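PDB 6AHP: flagellar protein FliL from Vibrio alginolyticus, which is a stomatin-like protein that assists the function of the bacterial flagellar motor, here as the core fragment of its periplasmic region. Local coordinates for residues A[75-87]-A[97-109]. Sequence-based numbering, arbitrary orientation.
Sequences RVELRDRASEDIK and PVIEKVLFTDFVI
Helix 75-87 packs against strand 101-104 with the axes 7.2 Å apart at closest approach and the chains running at 140°, nearer antiparallel than parallel. The backbones are tightest where the CA atoms of K87 and P97 come within 4.3 Å; toward the other end they part, and the chain turns a corner at T105. Midway, V102 N donates a nearly straight hydrogen bond (169°, 3.0 Å) to S83 OG, tying the helix to strand 101-109, which pairs along its other edge with strand 26-38 (K101 with M36, L103 with Q34). K87, extended beyond CG, lays its CG beside P97 CB, and its NZ donates a hydrogen bond to E100 O (3.0 Å) from above the carbonyl plane. Next to it along the helix, I86 CG2 meets I99 CD1 at 3.6 Å, the two side chains crossing near a right angle. A82 CB touches V102 CG1 (3.9 Å) and the edge of the F104 ring at CZ (4.1 Å). R79 CG approaches F104 CE2 obliquely at 3.3 Å. Farther on, R75 CD lies over one face of F107 and L78 CD2 touches its edge, while R75 NH1 bonds to L69 O. Helix 72-94 thus lies on the three-stranded antiparallel sheet, consistent with a stomatin-like (SPFH clan) domain: apolar contacts sit beside the aliphatic stems of K87 and R79, and both hydrogen bonds use main-chain atoms of 97-109.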
ATOM      1  N   ARG A  75       0.658   9.183  18.416  1.00 42.92           N
ATOM      2  CA  ARG A  75      -0.482   8.535  17.782  1.00 44.64           C
ATOM      3  C   ARG A  75      -1.313   9.532  16.994  1.00 44.01           C
ATOM      4  O   ARG A  75      -1.723   9.234  15.870  1.00 44.55           O
ATOM      5  CB  ARG A  75      -1.320   7.794  18.821  1.00 44.97           C
ATOM      6  CG  ARG A  75      -0.678   6.476  19.225  1.00 46.76           C
ATOM      7  CD  ARG A  75      -1.523   5.694  20.201  1.00 53.21           C
ATOM      8  NE  ARG A  75      -1.946   6.502  21.341  1.00 54.73           N
ATOM      9  CZ  ARG A  75      -1.327   6.534  22.519  1.00 57.40           C
ATOM     10  NH1 ARG A  75      -0.233   5.806  22.738  1.00 59.80           N
ATOM     11  NH2 ARG A  75      -1.811   7.297  23.486  1.00 54.40           N
ATOM     12  N   VAL A  76      -1.545  10.725  17.543  1.00 41.21           N
ATOM     13  CA  VAL A  76      -2.119  11.802  16.743  1.00 41.66           C
ATOM     14  C   VAL A  76      -1.255  12.053  15.514  1.00 36.71           C
ATOM     15  O   VAL A  76      -1.755  12.203  14.395  1.00 36.15           O
ATOM     16  CB  VAL A  76      -2.260  13.081  17.596  1.00 43.56           C
ATOM     17  CG1 VAL A  76      -2.767  14.244  16.749  1.00 42.23           C
ATOM     18  CG2 VAL A  76      -3.168  12.831  18.788  1.00 48.97           C
ATOM     19  N   GLU A  77       0.061  12.092  15.716  1.00 40.96           N
ATOM     20  CA  GLU A  77       0.987  12.365  14.626  1.00 40.38           C
ATOM     21  C   GLU A  77       0.893  11.289  13.542  1.00 35.56           C
ATOM     22  O   GLU A  77       0.891  11.599  12.349  1.00 28.74           O
ATOM     23  CB  GLU A  77       2.395  12.449  15.200  1.00 40.65           C
ATOM     24  CG  GLU A  77       3.374  13.183  14.336  1.00 49.99           C
ATOM     25  CD  GLU A  77       4.745  12.532  14.368  1.00 60.42           C
ATOM     26  OE1 GLU A  77       5.462  12.742  15.372  1.00 66.08           O
ATOM     27  OE2 GLU A  77       5.095  11.818  13.399  1.00 61.52           O
ATOM     28  N   LEU A  78       0.791  10.023  13.956  1.00 34.47           N
ATOM     29  CA  LEU A  78       0.599   8.918  13.020  1.00 33.83           C
ATOM     30  C   LEU A  78      -0.703   9.057  12.228  1.00 32.89           C
ATOM     31  O   LEU A  78      -0.723   8.850  11.010  1.00 29.47           O
ATOM     32  CB  LEU A  78       0.623   7.593  13.775  1.00 35.50           C
ATOM     33  CG  LEU A  78       0.939   6.382  12.891  1.00 37.62           C
ATOM     34  CD1 LEU A  78       2.288   6.508  12.207  1.00 39.58           C
ATOM     35  CD2 LEU A  78       0.814   5.086  13.671  1.00 35.50           C
ATOM     36  N   ARG A  79      -1.808   9.365  12.919  1.00 32.39           N
ATOM     37  CA  ARG A  79      -3.087   9.553  12.243  1.00 37.45           C
ATOM     38  C   ARG A  79      -2.998  10.660  11.200  1.00 32.28           C
ATOM     39  O   ARG A  79      -3.442  10.479  10.061  1.00 29.33           O
ATOM     40  CB  ARG A  79      -4.190   9.877  13.260  1.00 40.56           C
ATOM     41  CG  ARG A  79      -4.357   8.880  14.411  1.00 46.89           C
ATOM     42  CD  ARG A  79      -5.706   9.035  15.159  1.00 49.74           C
ATOM     43  NE  ARG A  79      -5.810  10.293  15.904  1.00 48.49           N
ATOM     44  CZ  ARG A  79      -6.369  11.408  15.432  1.00 50.55           C
ATOM     45  NH1 ARG A  79      -6.413  12.510  16.180  1.00 54.14           N
ATOM     46  NH2 ARG A  79      -6.879  11.425  14.210  1.00 54.30           N
ATOM     47  N   ASP A  80      -2.436  11.823  11.578  1.00 29.80           N
ATOM     48  CA  ASP A  80      -2.336  12.950  10.647  1.00 30.66           C
ATOM     49  C   ASP A  80      -1.449  12.627   9.455  1.00 28.89           C
ATOM     50  O   ASP A  80      -1.750  13.032   8.324  1.00 25.81           O
ATOM     51  CB  ASP A  80      -1.784  14.197  11.344  1.00 35.27           C
ATOM     52  CG  ASP A  80      -2.761  14.799  12.335  1.00 45.94           C
ATOM     53  OD1 ASP A  80      -3.977  14.518  12.221  1.00 45.89           O
ATOM     54  OD2 ASP A  80      -2.296  15.535  13.239  1.00 53.72           O
ATOM     55  N   ARG A  81      -0.305  11.984   9.702  1.00 26.32           N
ATOM     56  CA  ARG A  81       0.545  11.535   8.599  1.00 30.04           C
ATOM     57  C   ARG A  81      -0.214  10.620   7.644  1.00 23.55           C
ATOM     58  O   ARG A  81      -0.101  10.758   6.426  1.00 27.07           O
ATOM     59  CB  ARG A  81       1.763  10.795   9.129  1.00 29.15           C
ATOM     60  CG  ARG A  81       2.868  11.715   9.509  1.00 45.48           C
ATOM     61  CD  ARG A  81       3.562  12.276   8.287  1.00 43.84           C
ATOM     62  NE  ARG A  81       4.891  12.722   8.691  1.00 46.97           N
ATOM     63  CZ  ARG A  81       6.005  12.022   8.504  1.00 50.82           C
ATOM     64  NH1 ARG A  81       5.969  10.844   7.875  1.00 48.03           N
ATOM     65  NH2 ARG A  81       7.159  12.510   8.940  1.00 57.25           N
ATOM     66  N   ALA A  82      -0.921   9.627   8.193  1.00 26.07           N
ATOM     67  CA  ALA A  82      -1.748   8.730   7.381  1.00 23.53           C
ATOM     68  C   ALA A  82      -2.704   9.502   6.470  1.00 22.59           C
ATOM     69  O   ALA A  82      -2.756   9.247   5.263  1.00 23.23           O
ATOM     70  CB  ALA A  82      -2.523   7.778   8.285  1.00 19.97           C
ATOM     71  N   SER A  83      -3.469  10.457   7.030  1.00 22.45           N
ATOM     72  CA  SER A  83      -4.389  11.248   6.207  1.00 22.84           C
ATOM     73  C   SER A  83      -3.635  12.013   5.126  1.00 23.33           C
ATOM     74  O   SER A  83      -4.044  12.025   3.958  1.00 19.21           O
ATOM     75  CB  SER A  83      -5.201  12.228   7.076  1.00 23.54           C
ATOM     76  OG  SER A  83      -6.109  11.533   7.904  1.00 25.02           O
ATOM     77  N   GLU A  84      -2.554  12.670   5.501  1.00 21.93           N
ATOM     78  CA  GLU A  84      -1.794  13.430   4.543  1.00 24.08           C
ATOM     79  C   GLU A  84      -1.186  12.552   3.446  1.00 24.60           C
ATOM     80  O   GLU A  84      -1.229  12.898   2.322  1.00 21.68           O
ATOM     81  CB  GLU A  84      -0.762  14.334   5.194  1.00 28.06           C
ATOM     82  CG  GLU A  84      -1.296  15.644   5.789  1.00 32.69           C
ATOM     83  CD  GLU A  84      -2.310  16.418   4.932  1.00 38.97           C
ATOM     84  OE1 GLU A  84      -2.105  16.706   3.760  1.00 36.09           O
ATOM     85  OE2 GLU A  84      -3.343  16.781   5.460  1.00 46.26           O
ATOM     86  N   ASP A  85      -0.701  11.385   3.790  1.00 20.27           N
ATOM     87  CA  ASP A  85      -0.120  10.514   2.758  1.00 21.10           C
ATOM     88  C   ASP A  85      -1.178  10.075   1.752  1.00 18.19           C
ATOM     89  O   ASP A  85      -0.907  10.038   0.548  1.00 21.87           O
ATOM     90  CB  ASP A  85       0.558   9.291   3.379  1.00 18.55           C
ATOM     91  CG  ASP A  85       1.904   9.633   4.067  1.00 30.89           C
ATOM     92  OD1 ASP A  85       2.478  10.706   3.792  1.00 31.32           O
ATOM     93  OD2 ASP A  85       2.388   8.821   4.905  1.00 32.57           O
ATOM     94  N   ILE A  86      -2.403   9.764   2.224  1.00 16.93           N
ATOM     95  CA  ILE A  86      -3.492   9.392   1.306  1.00 19.38           C
ATOM     96  C   ILE A  86      -3.840  10.560   0.390  1.00 19.91           C
ATOM     97  O   ILE A  86      -4.018  10.401  -0.823  1.00 23.39           O
ATOM     98  CB  ILE A  86      -4.741   8.929   2.086  1.00 22.18           C
ATOM     99  CG1 ILE A  86      -4.516   7.577   2.749  1.00 21.46           C
ATOM    100  CG2 ILE A  86      -5.991   8.871   1.151  1.00 19.07           C
ATOM    101  CD1 ILE A  86      -5.487   7.294   3.918  1.00 19.36           C
ATOM    102  N   LYS A  87      -3.987  11.745   0.966  1.00 19.62           N
ATOM    103  CA  LYS A  87      -4.350  12.890   0.149  1.00 24.89           C
ATOM    104  C   LYS A  87      -3.279  13.153  -0.908  1.00 25.55           C
ATOM    105  O   LYS A  87      -3.600  13.385  -2.082  1.00 24.59           O
ATOM    106  CB  LYS A  87      -4.563  14.106   1.041  1.00 21.46           C
ATOM    107  CG  LYS A  87      -5.872  14.099   1.809  1.00 23.39           C
ATOM    108  CD  LYS A  87      -5.941  15.305   2.777  1.00 27.31           C
ATOM    109  CE  LYS A  87      -7.078  15.112   3.768  1.00 26.95           C
ATOM    110  NZ  LYS A  87      -7.110  16.225   4.765  1.00 31.86           N
ATOM    111  N   PRO A  97      -7.647  15.474  -3.411  1.00 25.92           N
ATOM    112  CA  PRO A  97      -7.378  14.823  -2.142  1.00 25.71           C
ATOM    113  C   PRO A  97      -8.308  13.680  -1.811  1.00 25.75           C
ATOM    114  O   PRO A  97      -7.893  12.825  -1.140  1.00 22.97           O
ATOM    115  CB  PRO A  97      -7.432  15.954  -1.147  1.00 26.64           C
ATOM    116  CG  PRO A  97      -8.281  16.935  -1.761  1.00 29.08           C
ATOM    117  CD  PRO A  97      -7.985  16.864  -3.211  1.00 28.15           C
ATOM    118  N   VAL A  98      -9.562  13.816  -2.195  1.00 25.49           N
ATOM    119  CA  VAL A  98     -10.642  12.881  -2.030  1.00 24.05           C
ATOM    120  C   VAL A  98     -11.196  12.758  -0.626  1.00 23.30           C
ATOM    121  O   VAL A  98     -12.315  12.955  -0.431  1.00 24.88           O
ATOM    122  CB  VAL A  98     -10.351  11.510  -2.671  1.00 25.36           C
ATOM    123  CG1 VAL A  98     -11.378  10.475  -2.356  1.00 24.41           C
ATOM    124  CG2 VAL A  98     -10.060  11.666  -4.122  1.00 26.51           C
ATOM    125  N   ILE A  99     -10.391  12.429   0.326  1.00 18.96           N
ATOM    126  CA  ILE A  99     -10.864  12.260   1.656  1.00 22.24           C
ATOM    127  C   ILE A  99     -10.724  13.459   2.544  1.00 25.43           C
ATOM    128  O   ILE A  99     -10.001  14.317   2.259  1.00 22.43           O
ATOM    129  CB  ILE A  99     -10.175  11.072   2.372  1.00 19.87           C
ATOM    130  CG1 ILE A  99      -8.698  11.324   2.571  1.00 21.08           C
ATOM    131  CG2 ILE A  99     -10.348   9.824   1.612  1.00 20.05           C
ATOM    132  CD1 ILE A  99      -8.044  10.465   3.613  1.00 22.06           C
ATOM    133  N   GLU A 100     -11.501  13.492   3.590  1.00 22.73           N
ATOM    134  CA  GLU A 100     -11.382  14.402   4.715  1.00 24.75           C
ATOM    135  C   GLU A 100     -10.234  14.013   5.638  1.00 25.64           C
ATOM    136  O   GLU A 100      -9.419  14.860   6.005  1.00 24.88           O
ATOM    137  CB  GLU A 100     -12.695  14.436   5.503  1.00 27.51           C
ATOM    138  CG  GLU A 100     -13.813  15.089   4.739  1.00 35.31           C
ATOM    139  CD  GLU A 100     -13.809  16.614   4.875  1.00 54.66           C
ATOM    140  OE1 GLU A 100     -13.489  17.302   3.861  1.00 53.12           O
ATOM    141  OE2 GLU A 100     -14.122  17.106   5.995  1.00 50.90           O
ATOM    142  N   LYS A 101     -10.355  12.779   6.133  1.00 24.44           N
ATOM    143  CA  LYS A 101      -9.385  12.251   7.083  1.00 24.69           C
ATOM    144  C   LYS A 101      -9.655  10.764   7.214  1.00 24.40           C
ATOM    145  O   LYS A 101     -10.731  10.283   6.851  1.00 21.88           O
ATOM    146  CB  LYS A 101      -9.489  12.953   8.454  1.00 30.07           C
ATOM    147  CG  LYS A 101     -10.938  13.027   8.986  1.00 27.88           C
ATOM    148  CD  LYS A 101     -11.019  13.209  10.497  1.00 33.01           C
ATOM    149  CE  LYS A 101     -11.030  14.664  10.900  1.00 39.99           C
ATOM    150  NZ  LYS A 101     -12.096  15.491  10.249  1.00 42.40           N
ATOM    151  N   VAL A 102      -8.654  10.024   7.704  1.00 23.44           N
ATOM    152  CA  VAL A 102      -8.876   8.622   8.027  1.00 24.81           C
ATOM    153  C   VAL A 102      -9.134   8.543   9.531  1.00 24.43           C
ATOM    154  O   VAL A 102      -8.638   9.347  10.320  1.00 23.88           O
ATOM    155  CB  VAL A 102      -7.701   7.708   7.573  1.00 29.52           C
ATOM    156  CG1 VAL A 102      -6.412   8.199   8.070  1.00 28.68           C
ATOM    157  CG2 VAL A 102      -7.903   6.257   8.024  1.00 29.71           C
ATOM    158  N   LEU A 103      -9.950   7.580   9.909  1.00 25.02           N
ATOM    159  CA  LEU A 103     -10.401   7.350  11.274  1.00 30.12           C
ATOM    160  C   LEU A 103      -9.857   5.999  11.713  1.00 31.46           C
ATOM    161  O   LEU A 103      -9.941   5.030  10.954  1.00 28.83           O
ATOM    162  CB  LEU A 103     -11.942   7.334  11.348  1.00 25.48           C
ATOM    163  CG  LEU A 103     -12.735   8.532  10.853  1.00 27.28           C
ATOM    164  CD1 LEU A 103     -14.255   8.279  10.976  1.00 26.45           C
ATOM    165  CD2 LEU A 103     -12.323   9.738  11.643  1.00 28.99           C
ATOM    166  N   PHE A 104      -9.274   5.949  12.917  1.00 29.30           N
ATOM    167  CA  PHE A 104      -8.855   4.702  13.545  1.00 31.53           C
ATOM    168  C   PHE A 104      -9.907   4.362  14.607  1.00 32.10           C
ATOM    169  O   PHE A 104     -10.053   5.082  15.602  1.00 29.36           O
ATOM    170  CB  PHE A 104      -7.463   4.829  14.179  1.00 33.76           C
ATOM    171  CG  PHE A 104      -6.350   5.233  13.208  1.00 32.66           C
ATOM    172  CD1 PHE A 104      -6.529   5.184  11.842  1.00 33.90           C
ATOM    173  CD2 PHE A 104      -5.103   5.618  13.693  1.00 39.55           C
ATOM    174  CE1 PHE A 104      -5.506   5.544  10.963  1.00 31.68           C
ATOM    175  CE2 PHE A 104      -4.059   5.990  12.819  1.00 37.80           C
ATOM    176  CZ  PHE A 104      -4.266   5.958  11.460  1.00 39.02           C
ATOM    177  N   THR A 105     -10.613   3.285  14.383  1.00 29.67           N
ATOM    178  CA  THR A 105     -11.614   2.768  15.280  1.00 39.71           C
ATOM    179  C   THR A 105     -11.054   1.754  16.279  1.00 43.19           C
ATOM    180  O   THR A 105     -11.573   1.669  17.309  1.00 43.03           O
ATOM    181  CB  THR A 105     -12.855   2.200  14.599  1.00 38.91           C
ATOM    182  OG1 THR A 105     -12.506   1.143  13.747  1.00 39.59           O
ATOM    183  CG2 THR A 105     -13.556   3.253  13.820  1.00 34.09           C
ATOM    184  N   ASP A 106      -9.961   1.036  15.919  1.00 39.19           N
ATOM    185  CA  ASP A 106      -9.231   0.142  16.805  1.00 40.78           C
ATOM    186  C   ASP A 106      -7.743   0.393  16.630  1.00 48.98           C
ATOM    187  O   ASP A 106      -7.286   0.562  15.539  1.00 45.12           O
ATOM    188  CB  ASP A 106      -9.491  -1.305  16.533  1.00 44.34           C
ATOM    189  CG  ASP A 106     -10.996  -1.624  16.474  1.00 54.77           C
ATOM    190  OD1 ASP A 106     -11.829  -0.718  16.498  1.00 52.33           O
ATOM    191  OD2 ASP A 106     -11.361  -2.821  16.372  1.00 57.88           O
ATOM    192  N   PHE A 107      -7.043   0.428  17.731  1.00 46.78           N
ATOM    193  CA  PHE A 107      -5.622   0.651  17.725  1.00 50.64           C
ATOM    194  C   PHE A 107      -5.003  -0.118  18.853  1.00 55.54           C
ATOM    195  O   PHE A 107      -5.104   0.275  19.976  1.00 57.74           O
ATOM    196  CB  PHE A 107      -5.384   2.094  17.990  1.00 49.10           C
ATOM    197  CG  PHE A 107      -4.135   2.625  17.400  1.00 54.57           C
ATOM    198  CD1 PHE A 107      -2.952   1.984  17.573  1.00 53.50           C
ATOM    199  CD2 PHE A 107      -4.149   3.802  16.719  1.00 52.35           C
ATOM    200  CE1 PHE A 107      -1.809   2.487  17.044  1.00 49.87           C
ATOM    201  CE2 PHE A 107      -3.013   4.305  16.195  1.00 48.74           C
ATOM    202  CZ  PHE A 107      -1.846   3.641  16.359  1.00 51.98           C
ATOM    203  N   VAL A 108      -4.320  -1.197  18.567  1.00 54.52           N
ATOM    204  CA  VAL A 108      -3.751  -1.987  19.618  1.00 56.02           C
ATOM    205  C   VAL A 108      -2.356  -2.519  19.382  1.00 59.21           C
ATOM    206  O   VAL A 108      -2.051  -2.981  18.333  1.00 58.69           O
ATOM    207  CB  VAL A 108      -4.645  -3.187  19.842  1.00 56.43           C
ATOM    208  CG1 VAL A 108      -6.073  -2.742  19.830  1.00 51.36           C
ATOM    209  CG2 VAL A 108      -4.444  -4.189  18.748  1.00 56.20           C
ATOM    210  N   ILE A 109      -1.505  -2.453  20.368  1.00 59.67           N
ATOM    211  CA  ILE A 109      -0.182  -2.961  20.189  1.00 65.98           C
ATOM    212  C   ILE A 109      -0.117  -4.209  20.985  1.00 67.39           C
ATOM    213  O   ILE A 109      -0.097  -4.172  22.173  1.00 70.97           O
ATOM    214  CB  ILE A 109       0.840  -1.994  20.719  1.00 66.06           C
ATOM    215  CG1 ILE A 109       0.571  -0.631  20.177  1.00 59.78           C
ATOM    216  CG2 ILE A 109       2.228  -2.411  20.341  1.00 62.69           C
ATOM    217  CD1 ILE A 109       1.574   0.355  20.655  1.00 60.39           C
TER